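PDB 3MKV: putative amidohydrolase, which probably hydrolyses dipeptides ending in proline, as a zinc-dependent prolidase of the amidohydrolase superfamily. Local coordinates for residues 219-222 against 223-227; 312-316 against 317-321. One frame throughout, in Å; residues are numbered along the deposited sequence.

Contact 1: residues 219-222 against 223-227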
loop_
_atom_site.group_PDB
_atom_site.type_symbol
_atom_site.label_atom_id
_atom_site.label_comp_id
_atom_site.label_asym_id
_atom_site.label_seq_id
_atom_site.Cartn_x
_atom_site.Cartn_y
_atom_site.Cartn_z
ATOM N N ALA A 219 19.695 -7.440 20.906
ATOM C CA ALA A 219 19.100 -8.224 19.809
ATOM C C ALA A 219 20.058 -8.333 18.621
ATOM O O ALA A 219 20.202 -9.403 18.039
ATOM C CB ALA A 219 17.772 -7.633 19.359
ATOM N N ILE A 220 20.705 -7.226 18.266
ATOM C CA ILE A 220 21.643 -7.202 17.140
ATOM C C ILE A 220 22.842 -8.124 17.387
ATOM O O ILE A 220 23.202 -8.926 16.531
ATOM C CB ILE A 220 22.113 -5.755 16.804
ATOM C CG1 ILE A 220 20.954 -4.923 16.244
ATOM C CG2 ILE A 220 23.212 -5.783 15.770
ATOM C CD1 ILE A 220 21.126 -3.406 16.372
ATOM N N VAL A 221 23.444 -8.024 18.568
ATOM C CA VAL A 221 24.573 -8.878 18.932
ATOM C C VAL A 221 24.210 -10.381 18.908
ATOM O O VAL A 221 24.969 -11.208 18.406
ATOM C CB VAL A 221 25.134 -8.491 20.321
ATOM C CG1 VAL A 221 26.215 -9.438 20.715
ATOM C CG2 VAL A 221 25.662 -7.043 20.322
ATOM N N ALA A 222 23.047 -10.731 19.447
ATOM C CA ALA A 222 22.594 -12.122 19.443
ATOM C C ALA A 222 22.421 -12.649 18.022
ATOM O O ALA A 222 22.859 -13.750 17.701
ATOM C CB ALA A 222 21.308 -12.254 20.218
ATOM N N GLU A 223 21.798 -11.849 17.168
ATOM C CA GLU A 223 21.679 -12.178 15.747
ATOM C C GLU A 223 23.022 -12.444 15.058
ATOM O O GLU A 223 23.136 -13.393 14.282
ATOM C CB GLU A 223 20.924 -11.075 14.996
ATOM C CG GLU A 223 19.436 -11.075 15.247
ATOM C CD GLU A 223 18.827 -12.457 15.104
ATOM O OE1 GLU A 223 19.160 -13.146 14.120
ATOM O OE2 GLU A 223 18.014 -12.849 15.974
ATOM N N ALA A 224 24.023 -11.599 15.316
ATOM C CA ALA A 224 25.353 -11.800 14.737
ATOM C C ALA A 224 26.037 -13.049 15.292
ATOM O O ALA A 224 26.706 -13.807 14.558
ATOM C CB ALA A 224 26.226 -10.570 14.962
ATOM N N GLN A 225 25.875 -13.265 16.596
ATOM C CA GLN A 225 26.503 -14.405 17.235
ATOM C C GLN A 225 25.868 -15.723 16.813
ATOM O O GLN A 225 26.531 -16.759 16.821
ATOM C CB GLN A 225 26.459 -14.267 18.739
ATOM C CG GLN A 225 27.379 -13.210 19.280
ATOM C CD GLN A 225 27.206 -13.043 20.769
ATOM O OE1 GLN A 225 26.314 -13.649 21.365
ATOM N NE2 GLN A 225 28.060 -12.230 21.384
ATOM N N GLY A 226 24.592 -15.694 16.442
ATOM C CA GLY A 226 23.938 -16.915 15.965
ATOM C C GLY A 226 24.542 -17.409 14.665
ATOM O O GLY A 226 24.321 -18.561 14.256
ATOM N N ARG A 227 25.295 -16.529 14.006
ATOM C CA ARG A 227 25.910 -16.838 12.724
ATOM C C ARG A 227 27.428 -16.917 12.843
ATOM O O ARG A 227 28.135 -16.955 11.841
ATOM C CB ARG A 227 25.515 -15.801 11.664
ATOM C CG ARG A 227 26.040 -16.115 10.252
ATOM C CD ARG A 227 24.981 -15.854 9.179
ATOM N NE ARG A 227 25.312 -16.423 7.864
ATOM C CZ ARG A 227 24.417 -16.631 6.894
ATOM N NH1 ARG A 227 23.140 -16.334 7.092
ATOM N NH2 ARG A 227 24.787 -17.143 5.728
HETATM O O HOH W 1 18.038 -11.449 18.564
#
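Glu-223, Ala-224, Gln-225 and Gly-226 each bond through their backbone N to the carbonyl O four residues back. The first bond is the straightest: Glu-223 N reaches Ala-219 O at 3.0 Å with an N-H...O angle of 168°. The last, from Gly-226 N to Ala-222 O, is 2.9 Å long and more bent, at 142°.

A water adds a second polar link. The water O donates to Ala-219 O at 3.0 Å and to Glu-223 OE2 at 2.9 Å. Ala-219 O therefore accepts from both the backbone and the water. With chi1 at -75°, Glu-223 CG sits beside its own backbone N and 3.3 Å from Ala-219 O. A bend at chi2 then turns the carboxylate. Its strongest partner is Arg-182 on helix 174-187, in a salt bridge with OE1; OE2 also makes a long, weak ion pair with Arg-178.

One side-chain contact spans a turn of the helix, a methyl against an amide. Val-221 and Gln-225 run side by side in the same direction. Val-221 CG1 lies 3.4 Å from Gln-225 NE2, alongside the amide end of an extended chain. Ile-220, on another side of the helix, packs on Val-177 and Val-181.

Beyond the helix, Arg-227 NH2 bonds to Thr-204 O of the second subunit. The arrangement is the i to i+4 bonding of an alpha-helix in its last turns, here on helix 214-225 of the amidohydrolase TIM-barrel domain.

Contact 2: residues 312-316 against 317-321; sequences EIMKR and AGVKM
Met-314 meets both Val-319 and Met-321 where the helix gives way to the following loop. Its CB is the main touching atom. Met-314 CB lies 3.9 Å from Val-319 CB and 3.9 Å from Met-321 SD. Met-314 has CG anti to its carbonyl carbon (chi1 -81°), and the chain turns at chi3. This brings Met-314 CE to 4.1 Å from Met-321 SD. Met-321 has a similar shape, with its own bend at chi3. The two thioether chains cross at a slant. Beyond the sulfur, Met-321 CE reaches over to the backbone of Lys-315, 4.0 Å from its N.

Val-319 points its side chain back at the helix. Val-319 CB and CG2 both lie against Met-314 O, with CB at 3.4 Å. Val-319 N donates to the same oxygen, Met-314 O, at 2.8 Å, nearly straight at 163°. Gly-318 N donates to Lys-315 O at 2.7 Å, from above the carbonyl plane. Together the Val-319 N to Met-314 O and Gly-318 N to Lys-315 O bonds, with the positive phi of Gly-318 (77°), make a Schellman motif that ends the helix. Ala-317 N bonds to Ile-313 O and only weakly to Met-314 O.

The long charged chains lead elsewhere. Lys-315 forms a salt bridge with Glu-350, and Arg-316 one with Asp-260. Helix 307-317 rests on helix 260-269 through Ile-313 and Ala-317. Val-319 touches that helix at Val-266, and both Met-314 and Val-319 pack on Val-273 of strand 272-274.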
loop_
_atom_site.group_PDB
_atom_site.type_symbol
_atom_site.label_atom_id
_atom_site.label_comp_id
_atom_site.label_asym_id
_atom_site.label_seq_id
_atom_site.Cartn_x
_atom_site.Cartn_y
_atom_site.Cartn_z
ATOM N N GLU A 312 46.878 6.986 24.975
ATOM C CA GLU A 312 47.611 6.854 26.235
ATOM C C GLU A 312 46.728 6.202 27.288
ATOM O O GLU A 312 47.148 5.264 27.965
ATOM C CB GLU A 312 48.084 8.230 26.717
ATOM C CG GLU A 312 49.071 8.923 25.781
ATOM C CD GLU A 312 49.132 10.431 26.001
ATOM O OE1 GLU A 312 48.403 10.933 26.884
ATOM O OE2 GLU A 312 49.897 11.115 25.284
ATOM N N ILE A 313 45.498 6.707 27.412
ATOM C CA ILE A 313 44.490 6.135 28.302
ATOM C C ILE A 313 44.253 4.644 28.046
ATOM O O ILE A 313 44.154 3.850 28.985
ATOM C CB ILE A 313 43.136 6.901 28.187
ATOM C CG1 ILE A 313 43.246 8.293 28.816
ATOM C CG2 ILE A 313 41.979 6.107 28.817
ATOM C CD1 ILE A 313 41.983 9.127 28.670
ATOM N N MET A 314 44.169 4.259 26.776
ATOM C CA MET A 314 43.834 2.874 26.435
ATOM C C MET A 314 45.004 1.938 26.660
ATOM O O MET A 314 44.820 0.785 27.056
ATOM C CB MET A 314 43.312 2.762 24.995
ATOM C CG MET A 314 41.838 3.145 24.840
ATOM S SD MET A 314 41.225 3.111 23.140
ATOM C CE MET A 314 41.949 4.589 22.439
ATOM N N LYS A 315 46.211 2.431 26.401
ATOM C CA LYS A 315 47.416 1.639 26.633
ATOM C C LYS A 315 47.584 1.361 28.126
ATOM O O LYS A 315 47.751 0.217 28.549
ATOM C CB LYS A 315 48.646 2.373 26.102
ATOM C CG LYS A 315 49.945 1.649 26.377
ATOM C CD LYS A 315 51.128 2.439 25.856
ATOM C CE LYS A 315 52.449 1.704 26.098
ATOM N NZ LYS A 315 53.599 2.390 25.421
ATOM N N ARG A 316 47.527 2.427 28.912
ATOM C CA ARG A 316 47.586 2.336 30.357
ATOM C C ARG A 316 46.613 1.275 30.856
ATOM O O ARG A 316 46.899 0.545 31.806
ATOM C CB ARG A 316 47.243 3.699 30.959
ATOM C CG ARG A 316 47.533 3.853 32.445
ATOM C CD ARG A 316 47.104 5.241 32.903
ATOM N NE ARG A 316 47.786 6.280 32.132
ATOM C CZ ARG A 316 47.205 7.387 31.675
ATOM N NH1 ARG A 316 45.913 7.610 31.894
ATOM N NH2 ARG A 316 47.917 8.268 30.984
ATOM N N ALA A 317 45.459 1.189 30.207
ATOM C CA ALA A 317 44.428 0.236 30.602
ATOM C C ALA A 317 44.677 -1.181 30.076
ATOM O O ALA A 317 44.053 -2.145 30.535
ATOM C CB ALA A 317 43.069 0.733 30.160
ATOM N N GLY A 318 45.585 -1.306 29.113
ATOM C CA GLY A 318 45.858 -2.604 28.505
ATOM C C GLY A 318 44.776 -2.990 27.511
ATOM O O GLY A 318 44.478 -4.175 27.310
ATOM N N VAL A 319 44.180 -1.981 26.885
ATOM C CA VAL A 319 43.187 -2.221 25.843
ATOM C C VAL A 319 43.829 -2.694 24.542
ATOM O O VAL A 319 44.708 -2.031 23.981
ATOM C CB VAL A 319 42.348 -0.960 25.570
ATOM C CG1 VAL A 319 41.471 -1.155 24.338
ATOM C CG2 VAL A 319 41.498 -0.624 26.783
ATOM N N LYS A 320 43.397 -3.862 24.079
ATOM C CA LYS A 320 43.746 -4.342 22.750
ATOM C C LYS A 320 43.252 -3.355 21.679
ATOM O O LYS A 320 42.041 -3.181 21.478
ATOM C CB LYS A 320 43.141 -5.737 22.538
ATOM C CG LYS A 320 43.871 -6.841 23.301
ATOM C CD LYS A 320 42.938 -7.892 23.882
ATOM C CE LYS A 320 42.160 -8.646 22.810
ATOM N NZ LYS A 320 40.949 -9.327 23.373
ATOM N N MET A 321 44.202 -2.705 21.003
ATOM C CA MET A 321 43.904 -1.709 19.973
ATOM C C MET A 321 44.192 -2.225 18.567
ATOM O O MET A 321 45.214 -2.861 18.326
ATOM C CB MET A 321 44.701 -0.427 20.218
ATOM C CG MET A 321 44.138 0.430 21.332
ATOM S SD MET A 321 44.984 2.001 21.522
ATOM C CE MET A 321 46.407 1.503 22.492
#

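From the N terminus, contact 1 comes first, at the end of helix 214-225. The chain then passes through strand 232-235 and several helices and strands before contact 2, at the end of helix 307-317. Each contact is local and closes no long loop. They lie in series, neither nesting nor crossing. The centres of contact 1 and contact 2 are about 27 Å apart. The nearest atoms of contact 1 and contact 2 are about 13 Å apart, without touching. Contact 1 joins its helix to helix 174-187 and lies beside the second subunit. Contact 2 ties its helix to helix 260-269 and strand 272-274. Both belong to the same amidohydrolase domain, which carries the zinc ligands His-234 and His-254 between them in sequence.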